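Putative cell surface hydrolase (Lactobacillus plantarum, PDB 3LP5) probably hydrolyses a still unidentified substrate at the bacterial cell surface, as a member of the alpha/beta hydrolase superfamily. Local coordinates at residues T113-L116 against E117-K121; T86-K89 against A90-T94; A75-D78 against K79-V82. All coordinates share one frame; numbering follows the deposited sequence.

Contact 1 of 3, residues T113-L116 against E117-K121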
# COMPACT_ATOMS: atom_id res chain seq x y z
N THR A 113 -3.92 -6.21 -0.87
CA THR A 113 -5.29 -6.61 -0.54
C THR A 113 -5.50 -8.12 -0.63
O THR A 113 -6.22 -8.73 0.15
CB THR A 113 -6.36 -5.90 -1.47
OG1 THR A 113 -6.24 -4.48 -1.32
CG2 THR A 113 -7.75 -6.28 -1.07
N LEU A 114 -4.98 -8.69 -1.71
CA LEU A 114 -5.16 -10.08 -1.98
C LEU A 114 -4.42 -10.88 -0.86
O LEU A 114 -4.95 -11.84 -0.31
CB LEU A 114 -4.66 -10.39 -3.42
CG LEU A 114 -4.96 -11.80 -3.91
CD1 LEU A 114 -6.46 -12.08 -3.93
CD2 LEU A 114 -4.34 -12.04 -5.32
N PHE A 115 -3.20 -10.47 -0.53
CA PHE A 115 -2.45 -11.09 0.57
C PHE A 115 -3.29 -11.05 1.87
O PHE A 115 -3.38 -12.07 2.56
CB PHE A 115 -1.13 -10.37 0.78
CG PHE A 115 -0.45 -10.72 2.08
CD1 PHE A 115 0.33 -11.86 2.19
CD2 PHE A 115 -0.65 -9.92 3.20
CE1 PHE A 115 0.92 -12.21 3.42
CE2 PHE A 115 -0.09 -10.29 4.44
CZ PHE A 115 0.70 -11.42 4.53
N LEU A 116 -3.93 -9.89 2.16
CA LEU A 116 -4.65 -9.77 3.43
C LEU A 116 -5.90 -10.64 3.45
O LEU A 116 -6.24 -11.20 4.50
CB LEU A 116 -5.01 -8.34 3.76
CG LEU A 116 -3.79 -7.42 3.91
CD1 LEU A 116 -4.34 -6.02 3.94
CD2 LEU A 116 -2.94 -7.73 5.20
N GLU A 117 -6.54 -10.79 2.29
CA GLU A 117 -7.79 -11.57 2.19
C GLU A 117 -7.51 -13.07 2.30
O GLU A 117 -8.32 -13.78 2.87
CB GLU A 117 -8.47 -11.37 0.83
CG GLU A 117 -9.04 -10.02 0.64
CD GLU A 117 -9.62 -9.81 -0.73
OE1 GLU A 117 -9.17 -10.46 -1.66
OE2 GLU A 117 -10.54 -9.02 -0.89
N ARG A 118 -6.38 -13.52 1.70
CA ARG A 118 -6.11 -14.96 1.52
C ARG A 118 -4.97 -15.55 2.35
O ARG A 118 -5.04 -16.74 2.74
CB ARG A 118 -5.86 -15.24 0.04
CG ARG A 118 -7.03 -14.81 -0.84
CD ARG A 118 -6.88 -15.41 -2.20
NE ARG A 118 -7.47 -16.75 -2.20
CZ ARG A 118 -7.57 -17.53 -3.28
NH1 ARG A 118 -7.10 -17.07 -4.44
NH2 ARG A 118 -8.16 -18.74 -3.21
N TYR A 119 -3.93 -14.75 2.63
CA TYR A 119 -2.67 -15.34 3.11
C TYR A 119 -2.25 -14.89 4.49
O TYR A 119 -1.47 -15.57 5.16
CB TYR A 119 -1.55 -15.05 2.09
CG TYR A 119 -1.87 -15.57 0.70
CD1 TYR A 119 -2.48 -16.81 0.54
CD2 TYR A 119 -1.58 -14.80 -0.46
CE1 TYR A 119 -2.82 -17.28 -0.74
CE2 TYR A 119 -1.90 -15.27 -1.72
CZ TYR A 119 -2.51 -16.51 -1.85
OH TYR A 119 -2.77 -17.02 -3.09
N LEU A 120 -2.72 -13.74 4.92
CA LEU A 120 -2.29 -13.29 6.27
C LEU A 120 -2.73 -14.27 7.40
O LEU A 120 -1.95 -14.49 8.36
CB LEU A 120 -2.74 -11.84 6.56
CG LEU A 120 -2.49 -11.36 8.00
CD1 LEU A 120 -1.00 -11.20 8.23
CD2 LEU A 120 -3.25 -10.08 8.34
N LYS A 121 -3.92 -14.86 7.29
CA LYS A 121 -4.36 -15.92 8.24
C LYS A 121 -3.33 -17.06 8.41
O LYS A 121 -3.49 -17.84 9.30
CB LYS A 121 -5.69 -16.52 7.82
CG LYS A 121 -5.59 -17.34 6.51
CD LYS A 121 -6.95 -17.90 6.16
CE LYS A 121 -7.18 -18.05 4.66
NZ LYS A 121 -8.14 -19.16 4.54
O HOH W 1 -5.94 -13.94 5.62

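Contact 2 of 3, residues T86-K89 against A90-T94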
# COMPACT_ATOMS: atom_id res chain seq x y z
N THR A 86 5.52 -15.04 0.70
CA THR A 86 6.85 -15.62 0.90
C THR A 86 7.77 -14.67 1.66
O THR A 86 8.48 -15.09 2.52
CB THR A 86 7.51 -15.99 -0.47
OG1 THR A 86 6.63 -16.91 -1.12
CG2 THR A 86 8.90 -16.66 -0.30
N ALA A 87 7.77 -13.38 1.32
CA ALA A 87 8.67 -12.46 1.94
C ALA A 87 8.17 -12.20 3.38
O ALA A 87 8.93 -12.15 4.32
CB ALA A 87 8.75 -11.13 1.12
N PHE A 88 6.87 -12.09 3.53
CA PHE A 88 6.31 -11.80 4.84
C PHE A 88 6.68 -12.94 5.78
O PHE A 88 7.11 -12.71 6.90
CB PHE A 88 4.78 -11.67 4.72
CG PHE A 88 4.11 -11.21 5.96
CD1 PHE A 88 4.10 -9.85 6.30
CD2 PHE A 88 3.48 -12.13 6.79
CE1 PHE A 88 3.45 -9.38 7.45
CE2 PHE A 88 2.85 -11.68 7.98
CZ PHE A 88 2.83 -10.29 8.30
N LYS A 89 6.54 -14.18 5.33
CA LYS A 89 6.90 -15.30 6.20
C LYS A 89 8.36 -15.32 6.54
O LYS A 89 8.70 -15.62 7.65
CB LYS A 89 6.41 -16.65 5.68
CG LYS A 89 4.90 -16.74 5.78
CD LYS A 89 4.45 -18.14 5.64
CE LYS A 89 4.80 -18.64 4.28
NZ LYS A 89 4.05 -19.89 3.99
N ALA A 90 9.22 -14.96 5.60
CA ALA A 90 10.66 -14.90 5.89
C ALA A 90 10.93 -13.85 6.97
O ALA A 90 11.75 -14.05 7.84
CB ALA A 90 11.46 -14.59 4.63
N LEU A 91 10.19 -12.74 6.92
CA LEU A 91 10.38 -11.68 7.91
C LEU A 91 9.88 -12.06 9.32
O LEU A 91 10.50 -11.77 10.32
CB LEU A 91 9.67 -10.43 7.42
CG LEU A 91 10.33 -9.71 6.26
CD1 LEU A 91 9.25 -8.75 5.65
CD2 LEU A 91 11.59 -8.95 6.76
N VAL A 92 8.73 -12.72 9.40
CA VAL A 92 8.28 -13.11 10.70
C VAL A 92 9.14 -14.23 11.29
O VAL A 92 9.16 -14.38 12.51
CB VAL A 92 6.78 -13.39 10.80
CG1 VAL A 92 5.95 -12.67 9.71
CG2 VAL A 92 6.45 -14.86 11.07
N LYS A 93 9.86 -14.97 10.45
CA LYS A 93 10.87 -15.96 10.93
C LYS A 93 12.19 -15.34 11.39
O LYS A 93 13.01 -16.02 12.02
CB LYS A 93 11.16 -17.04 9.88
CG LYS A 93 10.03 -18.04 9.72
CD LYS A 93 10.56 -19.35 9.06
CE LYS A 93 10.05 -20.65 9.76
NZ LYS A 93 8.74 -21.19 9.21
N THR A 94 12.41 -14.07 11.12
CA THR A 94 13.64 -13.39 11.49
C THR A 94 13.39 -12.39 12.63
O THR A 94 14.17 -12.33 13.61
CB THR A 94 14.19 -12.66 10.27
OG1 THR A 94 14.44 -13.63 9.25
CG2 THR A 94 15.50 -11.94 10.55

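Contact 3 of 3, residues A75-D78 against K79-V82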
# COMPACT_ATOMS: atom_id res chain seq x y z
N ALA A 75 -2.61 -11.97 -13.85
CA ALA A 75 -1.74 -13.10 -13.80
C ALA A 75 -0.48 -12.78 -12.94
O ALA A 75 -0.03 -13.64 -12.15
CB ALA A 75 -1.37 -13.52 -15.16
N ASN A 76 0.07 -11.56 -13.09
CA ASN A 76 1.19 -11.19 -12.32
C ASN A 76 0.86 -10.86 -10.86
O ASN A 76 1.62 -11.20 -9.95
CB ASN A 76 2.00 -10.07 -13.03
CG ASN A 76 2.54 -10.52 -14.33
OD1 ASN A 76 2.29 -9.93 -15.39
ND2 ASN A 76 3.21 -11.62 -14.30
N ILE A 77 -0.28 -10.22 -10.66
CA ILE A 77 -0.70 -9.82 -9.35
C ILE A 77 -0.94 -11.07 -8.50
O ILE A 77 -0.60 -11.09 -7.30
CB ILE A 77 -2.04 -8.98 -9.41
CG1 ILE A 77 -1.85 -7.66 -10.18
CG2 ILE A 77 -2.67 -8.80 -7.98
CD1 ILE A 77 -0.93 -6.81 -9.58
N ASP A 78 -1.50 -12.11 -9.11
CA ASP A 78 -1.75 -13.37 -8.32
C ASP A 78 -0.42 -13.97 -7.84
O ASP A 78 -0.35 -14.43 -6.72
CB ASP A 78 -2.56 -14.41 -9.11
CG ASP A 78 -4.06 -14.03 -9.24
OD1 ASP A 78 -4.59 -13.17 -8.50
OD2 ASP A 78 -4.73 -14.60 -10.10
N LYS A 79 0.63 -13.93 -8.67
CA LYS A 79 1.98 -14.37 -8.22
C LYS A 79 2.62 -13.44 -7.21
O LYS A 79 3.31 -13.91 -6.31
CB LYS A 79 2.96 -14.49 -9.42
CG LYS A 79 2.52 -15.49 -10.47
CD LYS A 79 3.39 -15.43 -11.71
CE LYS A 79 2.75 -16.17 -12.90
NZ LYS A 79 3.81 -16.58 -13.89
N GLN A 80 2.47 -12.13 -7.39
CA GLN A 80 3.06 -11.17 -6.45
C GLN A 80 2.48 -11.30 -5.05
O GLN A 80 3.17 -11.07 -4.06
CB GLN A 80 2.98 -9.72 -6.98
CG GLN A 80 3.83 -9.57 -8.31
CD GLN A 80 3.18 -8.56 -9.33
OE1 GLN A 80 2.10 -8.03 -9.08
NE2 GLN A 80 3.86 -8.29 -10.44
N ALA A 81 1.21 -11.69 -4.97
CA ALA A 81 0.60 -11.93 -3.65
C ALA A 81 1.19 -13.14 -2.96
O ALA A 81 1.40 -13.09 -1.78
CB ALA A 81 -0.91 -12.04 -3.76
N VAL A 82 1.54 -14.19 -3.72
CA VAL A 82 2.28 -15.32 -3.20
C VAL A 82 3.68 -14.94 -2.83
O VAL A 82 4.15 -15.33 -1.78
CB VAL A 82 2.33 -16.44 -4.20
CG1 VAL A 82 3.19 -17.60 -3.68
CG2 VAL A 82 0.86 -16.90 -4.54

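Contact 1 of 3, residues T113-L116 against E117-K121
F115 meets Y119 and L120 through both its carbonyl and its ring, where helix 107-118 of an alpha/beta hydrolase fold runs out. This is the helix that follows the probable nucleophile elbow. The carbonyl serves two donors: Y119 N lies 2.7 Å from F115 O, and L120 N approaches F115 O to 3.0 Å from the opposite face of the carbonyl plane. The second bond spans five residues instead of four, consistent with the regular alpha-helical pattern breaking up at this end.

The tight side is mostly apolar. With CG of F115 anti to its own N (chi1 166°), the ring lies along the last turn: F115 CD1 is 3.7 Å from Y119 CB, F115 CE2 is 3.7 Å from L120 CB, and L120 N stands over one ring face. Next to it L116 and L120 run side by side, CD2 of L116 and CD2 of L120 being 3.9 Å apart. F88 of helix 74-92 meets the F115 ring with its plane turned by about 60°. Were F115 an alanine, the missing ring would probably leave a gap between Y119 CB, L120 CB and F88, with L120 freer to shift.

On the looser side R118 and Y119 are only partly buried. The aliphatic part of R118 lies alongside L114, with R118 CD 3.8 Å from L114 CD1, and its guanidinium continues to a cation-pi contact with Y158. A water bridges the backbone here: it donates to L116 O at 3.0 Å and accepts from K121 N at 2.8 Å.

Contact 2 of 3, residues T86-K89 against A90-T94
A87 O accepts from L91 N at 2.9 Å, the shortest hydrogen bond between the two segments, with an N-H...O angle of 152°. It belongs to the final turns of helix 74-92, which makes the beta-alpha-beta crossover from strand 62-67 to strand 99-105 in this alpha/beta hydrolase fold. The same oxygen is hemmed in by carbon, since L91 CG comes to 3.4 Å from A87 O. A87 and L91 both press on strands 37-42 and 62-67, and the A90 methyl touches I48 and Y50 of strand 48-52, so this face of the helix lies on the sheet. The A90 backbone is bonded too, A90 N to T86 O at 3.2 Å, the longest of the four bonds.

Farther along, V92 N is 3.0 Å from F88 O, and the side chains of the pair also meet. V92 sends CG1 over a face of the F88 ring: CG1 of V92 stands 4.1 Å from the F88 centroid, 26° off the ring normal. This fits a CH-pi contact displaced toward the rim, and F88 CE2 is the ring atom nearest to V92 CG1, at 3.7 Å. The V92 chi1 of -24° departs from a staggered value and brings CG1 unusually near F88 O, so the exact placement of this methyl is doubtful. F100 meets the F88 ring with its plane inclined, and L120 also touches it.

The remaining side is more open. K89 and K93 are exposed, and the amine of K89 makes a long, weak ion pair with E122. Their backbones still close a turn: K93 N is 3.1 Å from K89 O, and the CG of K93 lies against that same carbonyl oxygen.

Contact 3 of 3, residues A75-D78 against K79-V82
A75 offers its carbonyl oxygen to the flank of K79. The extended lysine chain passes beside it, with CG of K79 3.6 Å from A75 O, and CD and CE hardly farther away. The exposed K79 side chain leads outward; its nearest approach to a bound sodium ion is about 5 Å, too far for direct coordination.

N76 follows, and its carbonyl is the busiest point of the contact. Q80 N bonds to N76 O at 2.9 Å, in the carbonyl plane and fairly straight at 157°. The Q80 side chain folds back over the same oxygen because it bends at chi2 (145°), and CD of Q80 ends 3.1 Å from N76 O. The amide of Q80 thereby lies beside the asparagine, its NE2 3.7 Å from N76 CB. That approach is mere contact; the hydrogen bonds of Q80 NE2 go to N69 O and R71 O, two anchors that would restrict rotation of this buried amide.

I77 comes next. Its CD1 reaches 3.3 Å from Q80 OE1, a close meeting of methyl and amide oxygen, while its own O accepts from A81 N at 3.0 Å, the donor tilted 24° from the carbonyl plane. I77 also touches N107 of helix 107-118.

At D78 the polar end turns from the second segment: OD2 forms a salt bridge with K74, which probably offsets the nearness of E154 to OD1. What D78 gives to K79-V82 is mainly its carbonyl, with V82 CG2 lying 3.5 Å from D78 O. Since Q80 and A81 also touch I111 and L114, respectively, of helix 107-118, the arrangement is that of a helix with one buried flank, here packed beside the helix that follows the probable nucleophile elbow of an alpha/beta hydrolase.

In the fold
Contacts 2 and 3 are successive parts of helix 74-92, with centres 17 Å apart; three residues separate them along the helix, and T86 OG1 hydrogen-bonds back to V82 O. Contact 1, on helix 107-118, bridges them from the side. Its centre is 14 Å from contact 2, where F115 CZ comes 3.7 Å from F88 CD2, and 12 Å from contact 3, where L114 CD2 packs 3.8 Å from A81 CB. Contact 3 and the F88 side of contact 2 thus both pack against helix 107-118. I77 lies near the probable nucleophile elbow without touching it. The side chains of K79, T86 and Y119 are about 5, 8 and 9 Å from a bound sodium ion.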